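Kelch-like protein 7 (Homo sapiens, PDB 3II7) serves, as a homodimer, as the substrate-specific adapter of a CUL3-RBX1 E3 ubiquitin ligase, and is represented here by its Kelch-repeat domain. Local coordinates at residues I15-R27 against S35-R47. Numbering follows the deposited sequence. Where two conformers were deposited one is given.
Sequences IALFGGSQPQSCR and SWTDIRCPFEKRR. With EDO (1,2-ethanediol), chain B; EDO (1,2-ethanediol), chain M; EDO (1,2-ethanediol), chain G; EDO (1,2-ethanediol), chain D.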
ATOM      1  N   ILE A  15      -6.156  -9.669  -6.878  1.00  3.40           N
ATOM      2  CA  ILE A  15      -5.649  -8.348  -6.552  1.00  3.12           C
ATOM      3  C   ILE A  15      -6.737  -7.346  -6.944  1.00  4.71           C
ATOM      4  O   ILE A  15      -7.156  -7.297  -8.108  1.00  6.37           O
ATOM      5  CB  ILE A  15      -4.326  -8.059  -7.257  1.00  3.88           C
ATOM      6  CG1 ILE A  15      -3.295  -9.140  -6.907  1.00  4.80           C
ATOM      7  CG2 ILE A  15      -3.834  -6.639  -6.849  1.00  3.05           C
ATOM      8  CD1 ILE A  15      -1.976  -9.092  -7.675  1.00  5.27           C
ATOM      9  N   ALA A  16      -7.230  -6.604  -5.969  1.00  3.11           N
ATOM     10  CA  ALA A  16      -8.353  -5.677  -6.177  1.00  5.25           C
ATOM     11  C   ALA A  16      -7.830  -4.267  -6.294  1.00  4.98           C
ATOM     12  O   ALA A  16      -7.017  -3.822  -5.484  1.00  4.70           O
ATOM     13  CB  ALA A  16      -9.318  -5.771  -5.039  1.00  5.12           C
ATOM     14  N   LEU A  17      -8.307  -3.565  -7.321  1.00  4.16           N
ATOM     15  CA  LEU A  17      -7.908  -2.176  -7.582  1.00  4.14           C
ATOM     16  C   LEU A  17      -9.146  -1.301  -7.509  1.00  3.61           C
ATOM     17  O   LEU A  17     -10.176  -1.630  -8.115  1.00  7.31           O
ATOM     18  CB  LEU A  17      -7.243  -2.056  -8.940  1.00  6.08           C
ATOM     19  CG  LEU A  17      -5.810  -2.626  -9.031  1.00 14.59           C
ATOM     20  CD1 LEU A  17      -5.801  -4.123  -8.941  1.00 20.41           C
ATOM     21  CD2 LEU A  17      -5.140  -2.164 -10.319  1.00 12.61           C
ATOM     22  N   PHE A  18      -9.056  -0.206  -6.753  1.00  3.95           N
ATOM     23  CA  PHE A  18     -10.198   0.696  -6.565  1.00  5.52           C
ATOM     24  C   PHE A  18      -9.894   2.081  -7.022  1.00  4.27           C
ATOM     25  O   PHE A  18      -8.945   2.708  -6.523  1.00  3.99           O
ATOM     26  CB  PHE A  18     -10.641   0.723  -5.118  1.00  6.40           C
ATOM     27  CG  PHE A  18     -11.119  -0.627  -4.598  1.00  5.97           C
ATOM     28  CD1 PHE A  18     -10.206  -1.532  -4.021  1.00  7.05           C
ATOM     29  CD2 PHE A  18     -12.449  -1.002  -4.720  1.00  7.52           C
ATOM     30  CE1 PHE A  18     -10.622  -2.758  -3.559  1.00  8.88           C
ATOM     31  CE2 PHE A  18     -12.881  -2.229  -4.255  1.00  6.01           C
ATOM     32  CZ  PHE A  18     -11.958  -3.120  -3.663  1.00  6.36           C
ATOM     33  N   GLY A  19     -10.719   2.594  -7.944  1.00  5.68           N
ATOM     34  CA  GLY A  19     -10.472   3.885  -8.563  1.00  7.72           C
ATOM     35  C   GLY A  19     -11.688   4.728  -8.784  1.00 10.35           C
ATOM     36  O   GLY A  19     -11.700   5.541  -9.699  1.00 13.79           O
ATOM     37  N   GLY A  20     -12.720   4.546  -7.957  1.00  8.67           N
ATOM     38  CA  GLY A  20     -13.895   5.414  -8.012  1.00 10.04           C
ATOM     39  C   GLY A  20     -15.120   4.731  -8.557  1.00 11.69           C
ATOM     40  O   GLY A  20     -15.259   3.512  -8.464  1.00 11.70           O
ATOM     41  N   SER A  21     -16.025   5.530  -9.114  1.00 10.09           N
ATOM     42  CA  SER A  21     -17.349   5.050  -9.498  1.00  7.60           C
ATOM     43  C   SER A  21     -17.612   5.028 -11.008  1.00 12.05           C
ATOM     44  O   SER A  21     -18.705   4.645 -11.421  1.00 15.05           O
ATOM     45  CB  SER A  21     -18.423   5.888  -8.802  1.00  9.83           C
ATOM     46  OG  SER A  21     -18.302   7.255  -9.177  1.00 12.68           O
ATOM     47  N   GLN A  22     -16.636   5.433 -11.825  1.00  9.92           N
ATOM     48  CA  GLN A  22     -16.776   5.351 -13.292  0.50 14.77           C
ATOM     49  C   GLN A  22     -16.712   3.907 -13.750  1.00 15.28           C
ATOM     50  O   GLN A  22     -16.089   3.050 -13.082  1.00  9.30           O
ATOM     51  CB  GLN A  22     -15.688   6.152 -14.031  0.50 16.10           C
ATOM     52  CG  GLN A  22     -16.088   7.565 -14.406  0.50 28.16           C
ATOM     53  CD  GLN A  22     -16.281   8.431 -13.205  0.50 31.93           C
ATOM     54  OE1 GLN A  22     -15.977   8.020 -12.091  0.50 43.54           O
ATOM     55  NE2 GLN A  22     -16.800   9.641 -13.412  0.50 37.88           N
ATOM     56  N   PRO A  23     -17.336   3.609 -14.904  1.00 14.75           N
ATOM     57  CA  PRO A  23     -17.230   2.230 -15.375  1.00 12.83           C
ATOM     58  C   PRO A  23     -15.777   1.739 -15.518  1.00 11.41           C
ATOM     59  O   PRO A  23     -14.884   2.484 -15.979  1.00 10.00           O
ATOM     60  CB  PRO A  23     -17.939   2.271 -16.743  1.00 14.56           C
ATOM     61  CG  PRO A  23     -18.956   3.328 -16.591  1.00 16.69           C
ATOM     62  CD  PRO A  23     -18.306   4.389 -15.699  1.00 15.89           C
ATOM     63  N   GLN A  24     -15.563   0.496 -15.092  1.00  9.26           N
ATOM     64  CA  GLN A  24     -14.267  -0.175 -15.144  1.00  8.56           C
ATOM     65  C   GLN A  24     -13.204   0.471 -14.256  1.00  8.94           C
ATOM     66  O   GLN A  24     -12.023   0.152 -14.383  1.00  9.40           O
ATOM     67  CB  GLN A  24     -13.761  -0.329 -16.598  1.00  8.56           C
ATOM     68  CG  GLN A  24     -14.571  -1.300 -17.451  1.00 13.61           C
ATOM     69  CD  GLN A  24     -15.893  -0.738 -17.934  1.00 15.07           C
ATOM     70  OE1 GLN A  24     -16.947  -1.324 -17.695  1.00 21.63           O
ATOM     71  NE2 GLN A  24     -15.845   0.398 -18.636  1.00 15.14           N
ATOM     72  N   SER A  25     -13.613   1.328 -13.320  1.00  7.79           N
ATOM     73  CA  SER A  25     -12.647   2.020 -12.464  0.50  7.13           C
ATOM     74  C   SER A  25     -12.332   1.252 -11.172  1.00  7.38           C
ATOM     75  O   SER A  25     -11.404   1.623 -10.447  1.00  7.97           O
ATOM     76  CB  SER A  25     -13.115   3.428 -12.143  0.50  6.38           C
ATOM     77  OG  SER A  25     -14.193   3.411 -11.241  0.50  7.25           O
ATOM     78  N   CYS A  26     -13.086   0.179 -10.893  1.00  7.35           N
ATOM     79  CA  CYS A  26     -12.697  -0.785  -9.833  1.00  6.13           C
ATOM     80  C   CYS A  26     -12.746  -2.178 -10.435  1.00  5.06           C
ATOM     81  O   CYS A  26     -13.720  -2.517 -11.099  1.00  6.21           O
ATOM     82  CB  CYS A  26     -13.615  -0.715  -8.618  1.00  7.42           C
ATOM     83  SG  CYS A  26     -13.690   0.843  -7.779  1.00  7.34           S
ATOM     84  N   ARG A  27     -11.663  -2.948 -10.267  1.00  6.12           N
ATOM     85  CA  ARG A  27     -11.540  -4.249 -10.917  1.00  4.01           C
ATOM     86  C   ARG A  27     -10.679  -5.211 -10.108  1.00  5.49           C
ATOM     87  O   ARG A  27      -9.784  -4.782  -9.351  1.00  8.21           O
ATOM     88  CB  ARG A  27     -10.925  -4.097 -12.322  1.00  4.59           C
ATOM     89  CG  ARG A  27     -11.588  -3.084 -13.252  1.00  6.37           C
ATOM     90  CD  ARG A  27     -11.106  -3.241 -14.691  1.00  9.16           C
ATOM     91  NE  ARG A  27     -12.014  -4.059 -15.492  1.00  5.93           N
ATOM     92  CZ  ARG A  27     -11.809  -4.430 -16.758  1.00  9.53           C
ATOM     93  NH1 ARG A  27     -10.692  -4.069 -17.394  1.00 10.34           N
ATOM     94  NH2 ARG A  27     -12.728  -5.173 -17.391  1.00 15.48           N
ATOM     95  N   SER A  35      -6.927 -12.275 -16.034  1.00  5.97           N
ATOM     96  CA  SER A  35      -8.155 -11.577 -16.365  1.00  7.78           C
ATOM     97  C   SER A  35      -8.394 -10.368 -15.454  1.00 10.12           C
ATOM     98  O   SER A  35      -7.923 -10.314 -14.310  1.00  5.98           O
ATOM     99  CB  SER A  35      -9.339 -12.527 -16.277  1.00  9.11           C
ATOM    100  OG  SER A  35      -9.623 -12.858 -14.932  1.00 10.71           O
ATOM    101  N   TRP A  36      -9.132  -9.408 -15.999  1.00  7.98           N
ATOM    102  CA  TRP A  36      -9.641  -8.253 -15.265  1.00  8.92           C
ATOM    103  C   TRP A  36     -11.157  -8.385 -15.199  1.00 12.19           C
ATOM    104  O   TRP A  36     -11.826  -8.639 -16.249  1.00  9.90           O
ATOM    105  CB  TRP A  36      -9.289  -6.964 -15.992  1.00  8.23           C
ATOM    106  CG  TRP A  36      -7.833  -6.568 -15.985  1.00  7.66           C
ATOM    107  CD1 TRP A  36      -6.916  -6.715 -17.030  1.00  9.29           C
ATOM    108  CD2 TRP A  36      -7.141  -5.914 -14.949  1.00  8.13           C
ATOM    109  NE1 TRP A  36      -5.714  -6.181 -16.669  1.00 17.56           N
ATOM    110  CE2 TRP A  36      -5.813  -5.685 -15.400  1.00  9.44           C
ATOM    111  CE3 TRP A  36      -7.506  -5.462 -13.674  1.00  8.06           C
ATOM    112  CZ2 TRP A  36      -4.869  -5.061 -14.613  1.00  8.12           C
ATOM    113  CZ3 TRP A  36      -6.558  -4.850 -12.895  1.00  7.70           C
ATOM    114  CH2 TRP A  36      -5.253  -4.646 -13.369  1.00  8.28           C
ATOM    115  N   THR A  37     -11.722  -8.224 -13.997  1.00  7.81           N
ATOM    116  CA  THR A  37     -13.164  -8.290 -13.811  1.00  7.19           C
ATOM    117  C   THR A  37     -13.681  -7.104 -13.033  1.00  8.77           C
ATOM    118  O   THR A  37     -13.137  -6.761 -11.998  1.00  5.90           O
ATOM    119  CB  THR A  37     -13.565  -9.577 -13.051  1.00 13.64           C
ATOM    120  OG1 THR A  37     -13.029 -10.715 -13.732  1.00 15.88           O
ATOM    121  CG2 THR A  37     -15.090  -9.697 -12.962  1.00 18.24           C
ATOM    122  N   ASP A  38     -14.751  -6.495 -13.524  1.00  8.71           N
ATOM    123  CA  ASP A  38     -15.353  -5.320 -12.868  1.00  6.68           C
ATOM    124  C   ASP A  38     -15.906  -5.565 -11.449  1.00  7.08           C
ATOM    125  O   ASP A  38     -16.509  -6.595 -11.171  1.00  8.87           O
ATOM    126  CB  ASP A  38     -16.469  -4.745 -13.739  1.00  6.76           C
ATOM    127  CG  ASP A  38     -15.968  -4.150 -15.054  1.00 13.71           C
ATOM    128  OD1 ASP A  38     -14.750  -3.934 -15.236  1.00 12.01           O
ATOM    129  OD2 ASP A  38     -16.837  -3.888 -15.911  1.00 14.21           O
ATOM    130  N   ILE A  39     -15.655  -4.595 -10.564  1.00  5.70           N
ATOM    131  CA  ILE A  39     -16.285  -4.484  -9.248  1.00  4.82           C
ATOM    132  C   ILE A  39     -17.149  -3.233  -9.277  1.00  4.71           C
ATOM    133  O   ILE A  39     -16.637  -2.134  -9.515  1.00  7.55           O
ATOM    134  CB  ILE A  39     -15.229  -4.305  -8.134  1.00  6.29           C
ATOM    135  CG1 ILE A  39     -14.256  -5.492  -8.093  1.00 10.87           C
ATOM    136  CG2 ILE A  39     -15.890  -4.129  -6.769  1.00  8.01           C
ATOM    137  CD1 ILE A  39     -13.025  -5.248  -7.212  1.00  7.22           C
ATOM    138  N   ARG A  40     -18.446  -3.380  -9.021  1.00  4.75           N
ATOM    139  CA  ARG A  40     -19.323  -2.225  -8.915  1.00  4.86           C
ATOM    140  C   ARG A  40     -19.033  -1.467  -7.623  1.00  4.12           C
ATOM    141  O   ARG A  40     -18.955  -2.072  -6.558  1.00  5.52           O
ATOM    142  CB  ARG A  40     -20.793  -2.640  -8.980  1.00  5.84           C
ATOM    143  CG  ARG A  40     -21.195  -3.192 -10.350  1.00 12.17           C
ATOM    144  CD  ARG A  40     -22.606  -3.713 -10.346  1.00 15.11           C
ATOM    145  NE  ARG A  40     -22.723  -4.861  -9.437  1.00 10.15           N
ATOM    146  CZ  ARG A  40     -23.860  -5.382  -8.985  1.00 21.69           C
ATOM    147  NH1 ARG A  40     -25.052  -4.886  -9.347  1.00 20.27           N
ATOM    148  NH2 ARG A  40     -23.800  -6.407  -8.142  1.00 14.95           N
ATOM    149  N   CYS A  41     -18.841  -0.149  -7.742  1.00  3.28           N
ATOM    150  CA  CYS A  41     -18.535   0.738  -6.606  1.00  5.28           C
ATOM    151  C   CYS A  41     -19.361   1.991  -6.736  1.00  7.68           C
ATOM    152  O   CYS A  41     -19.235   2.697  -7.732  1.00  9.76           O
ATOM    153  CB  CYS A  41     -17.087   1.137  -6.612  1.00  9.75           C
ATOM    154  SG  CYS A  41     -16.585   2.261  -5.287  1.00  7.84           S
ATOM    155  N   PRO A  42     -20.187   2.290  -5.732  1.00  7.17           N
ATOM    156  CA  PRO A  42     -21.056   3.460  -5.795  1.00  7.20           C
ATOM    157  C   PRO A  42     -20.457   4.726  -5.132  1.00  6.01           C
ATOM    158  O   PRO A  42     -21.162   5.711  -4.939  1.00  6.58           O
ATOM    159  CB  PRO A  42     -22.256   2.986  -5.006  1.00  4.34           C
ATOM    160  CG  PRO A  42     -21.643   2.213  -3.893  1.00  8.17           C
ATOM    161  CD  PRO A  42     -20.443   1.520  -4.500  1.00  8.10           C
ATOM    162  N   PHE A  43     -19.165   4.693  -4.827  1.00  5.75           N
ATOM    163  CA  PHE A  43     -18.460   5.836  -4.194  1.00  6.43           C
ATOM    164  C   PHE A  43     -17.450   6.442  -5.130  1.00  8.49           C
ATOM    165  O   PHE A  43     -16.719   5.723  -5.835  1.00  8.47           O
ATOM    166  CB  PHE A  43     -17.755   5.387  -2.918  1.00  7.83           C
ATOM    167  CG  PHE A  43     -18.692   4.803  -1.892  1.00  4.72           C
ATOM    168  CD1 PHE A  43     -19.638   5.602  -1.272  1.00  8.70           C
ATOM    169  CD2 PHE A  43     -18.626   3.465  -1.547  1.00  7.43           C
ATOM    170  CE1 PHE A  43     -20.508   5.070  -0.344  1.00  8.07           C
ATOM    171  CE2 PHE A  43     -19.498   2.928  -0.615  1.00 12.47           C
ATOM    172  CZ  PHE A  43     -20.440   3.741  -0.017  1.00  9.52           C
ATOM    173  N   GLU A  44     -17.396   7.773  -5.117  1.00  7.98           N
ATOM    174  CA  GLU A  44     -16.471   8.522  -5.947  1.00  8.24           C
ATOM    175  C   GLU A  44     -15.035   8.338  -5.457  1.00  6.98           C
ATOM    176  O   GLU A  44     -14.804   7.997  -4.289  1.00  7.33           O
ATOM    177  CB  GLU A  44     -16.846   9.990  -5.935  1.00  9.65           C
ATOM    178  CG  GLU A  44     -18.158  10.267  -6.631  1.00 22.35           C
ATOM    179  CD  GLU A  44     -18.376  11.740  -6.908  1.00 28.07           C
ATOM    180  OE1 GLU A  44     -17.865  12.583  -6.133  1.00 49.61           O
ATOM    181  OE2 GLU A  44     -19.054  12.054  -7.909  1.00 54.64           O
ATOM    182  N   LYS A  45     -14.084   8.585  -6.351  1.00  5.35           N
ATOM    183  CA  LYS A  45     -12.677   8.490  -6.054  1.00 10.51           C
ATOM    184  C   LYS A  45     -12.319   9.360  -4.869  1.00  8.67           C
ATOM    185  O   LYS A  45     -12.805  10.492  -4.758  1.00  9.02           O
ATOM    186  CB  LYS A  45     -11.846   9.051  -7.210  1.00 10.27           C
ATOM    187  CG  LYS A  45     -11.914   8.344  -8.497  1.00 23.62           C
ATOM    188  CD  LYS A  45     -11.365   9.236  -9.640  1.00 35.33           C
ATOM    189  CE  LYS A  45      -9.865   9.177  -9.731  1.00 45.14           C
ATOM    190  NZ  LYS A  45      -9.450   7.887 -10.320  1.00 43.64           N
ATOM    191  N   ARG A  46     -11.436   8.828  -4.024  1.00  4.68           N
ATOM    192  CA  ARG A  46     -10.793   9.585  -2.968  1.00  3.56           C
ATOM    193  C   ARG A  46      -9.397   9.967  -3.406  1.00  7.63           C
ATOM    194  O   ARG A  46      -8.714   9.180  -4.101  1.00  7.77           O
ATOM    195  CB  ARG A  46     -10.636   8.735  -1.720  1.00  5.08           C
ATOM    196  CG  ARG A  46     -11.906   8.293  -1.088  1.00  4.68           C
ATOM    197  CD  ARG A  46     -11.657   7.670   0.252  1.00  8.45           C
ATOM    198  NE  ARG A  46     -12.879   7.115   0.819  1.00  5.39           N
ATOM    199  CZ  ARG A  46     -13.147   7.011   2.129  1.00  7.26           C
ATOM    200  NH1 ARG A  46     -12.288   7.440   3.047  1.00  5.97           N
ATOM    201  NH2 ARG A  46     -14.298   6.499   2.522  1.00  8.29           N
ATOM    202  N   ARG A  47      -8.952  11.143  -2.982  1.00  7.10           N
ATOM    203  CA  ARG A  47      -7.552  11.558  -3.146  1.00  8.98           C
ATOM    204  C   ARG A  47      -6.711  11.065  -1.974  1.00  6.61           C
ATOM    205  O   ARG A  47      -7.032  11.353  -0.845  1.00  7.04           O
ATOM    206  CB  ARG A  47      -7.455  13.087  -3.192  1.00  9.91           C
ATOM    207  CG  ARG A  47      -6.036  13.626  -3.339  1.00 13.87           C
ATOM    208  CD  ARG A  47      -5.956  15.148  -3.096  1.00 15.47           C
ATOM    209  NE  ARG A  47      -6.808  15.877  -4.026  1.00 20.52           N
ATOM    210  CZ  ARG A  47      -8.014  16.393  -3.736  1.00 31.47           C
ATOM    211  NH1 ARG A  47      -8.541  16.290  -2.514  1.00 20.58           N
ATOM    212  NH2 ARG A  47      -8.697  17.029  -4.680  1.00 29.27           N
TER
HETATM  213  C1  EDO B 951     -16.408   0.804 -10.601  1.00 28.08           C
HETATM  214  O1  EDO B 951     -16.047  -0.309 -11.456  1.00 16.83           O
HETATM  215  C2  EDO B 951     -17.687   1.480 -11.078  1.00 27.05           C
HETATM  216  O2  EDO B 951     -18.874   0.822 -10.622  1.00 19.87           O
HETATM  217  C1  EDO M 962     -16.182  10.554 -10.365  1.00 35.45           C
HETATM  218  O1  EDO M 962     -17.320   9.705 -10.516  1.00 37.75           O
HETATM  219  C2  EDO M 962     -14.915   9.731 -10.096  1.00 18.46           C
HETATM  220  O2  EDO M 962     -15.197   8.575  -9.316  1.00 17.55           O
HETATM  221  C1  EDO G 956     -10.397   5.248  -4.789  1.00 22.71           C
HETATM  222  O1  EDO G 956     -10.999   6.046  -3.768  1.00 19.65           O
HETATM  223  C2  EDO G 956      -9.013   5.770  -5.166  1.00 16.41           C
HETATM  224  O2  EDO G 956      -9.103   7.105  -5.725  1.00 29.05           O
HETATM  225  C1  EDO D 953     -19.505  -1.418 -14.627  1.00 41.55           C
HETATM  226  O1  EDO D 953     -19.693  -0.044 -15.013  1.00 47.10           O
HETATM  227  C2  EDO D 953     -18.619  -1.490 -13.392  1.00 33.98           C
HETATM  228  O2  EDO D 953     -17.279  -1.098 -13.728  1.00 23.29           O
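R27 and D38 face each other as an antiparallel non-hydrogen-bonded pair, and their side chains run side by side. R27 NE meets D38 OD1 at 2.8 Å in a salt bridge, nearly along the C-O axis but 27° out of the guanidinium plane, while NH2 adds a weak bond to the same oxygen. The bend of the arginine at chi3 (96°) lays its guanidinium nearly parallel to the W36 ring plane, 11° apart, with W36 CB over one face and Q24 CG over the other. A long side chain ending in a flat cation suits this place: its N-H groups meet the carboxylate while its faces pack against these two methylenes.

The backbone bond I39 N to C26 O, 2.9 Å and almost straight, carries the pairing just past the strand. On the R27 and W36 face, L17 CD2 reaches the indole edge at CH2 (3.9 Å). On the other, I39 CD1 lies near A16 CB and F18 CE2, and C26 SG rests on C41 CB (3.6 Å); branched aliphatic and small sulfur side chains suit this largely buried face.

Beyond, G20 packs its CA against K45 CG (3.6 Å); a residue without a side chain fits both this closeness and its backbone angles. An ethanediol, probably from the crystallisation liquor, uses O1 to donate to I39 O and weakly accept from C26 N, and O2 to accept from C41 N; a second joins S21 N to K45 N.

This is the outer hairpin of a Kelch beta-propeller blade, its G19-G20 pair the double glycine of the repeat, with the 39-47 connection leading on to the next blade.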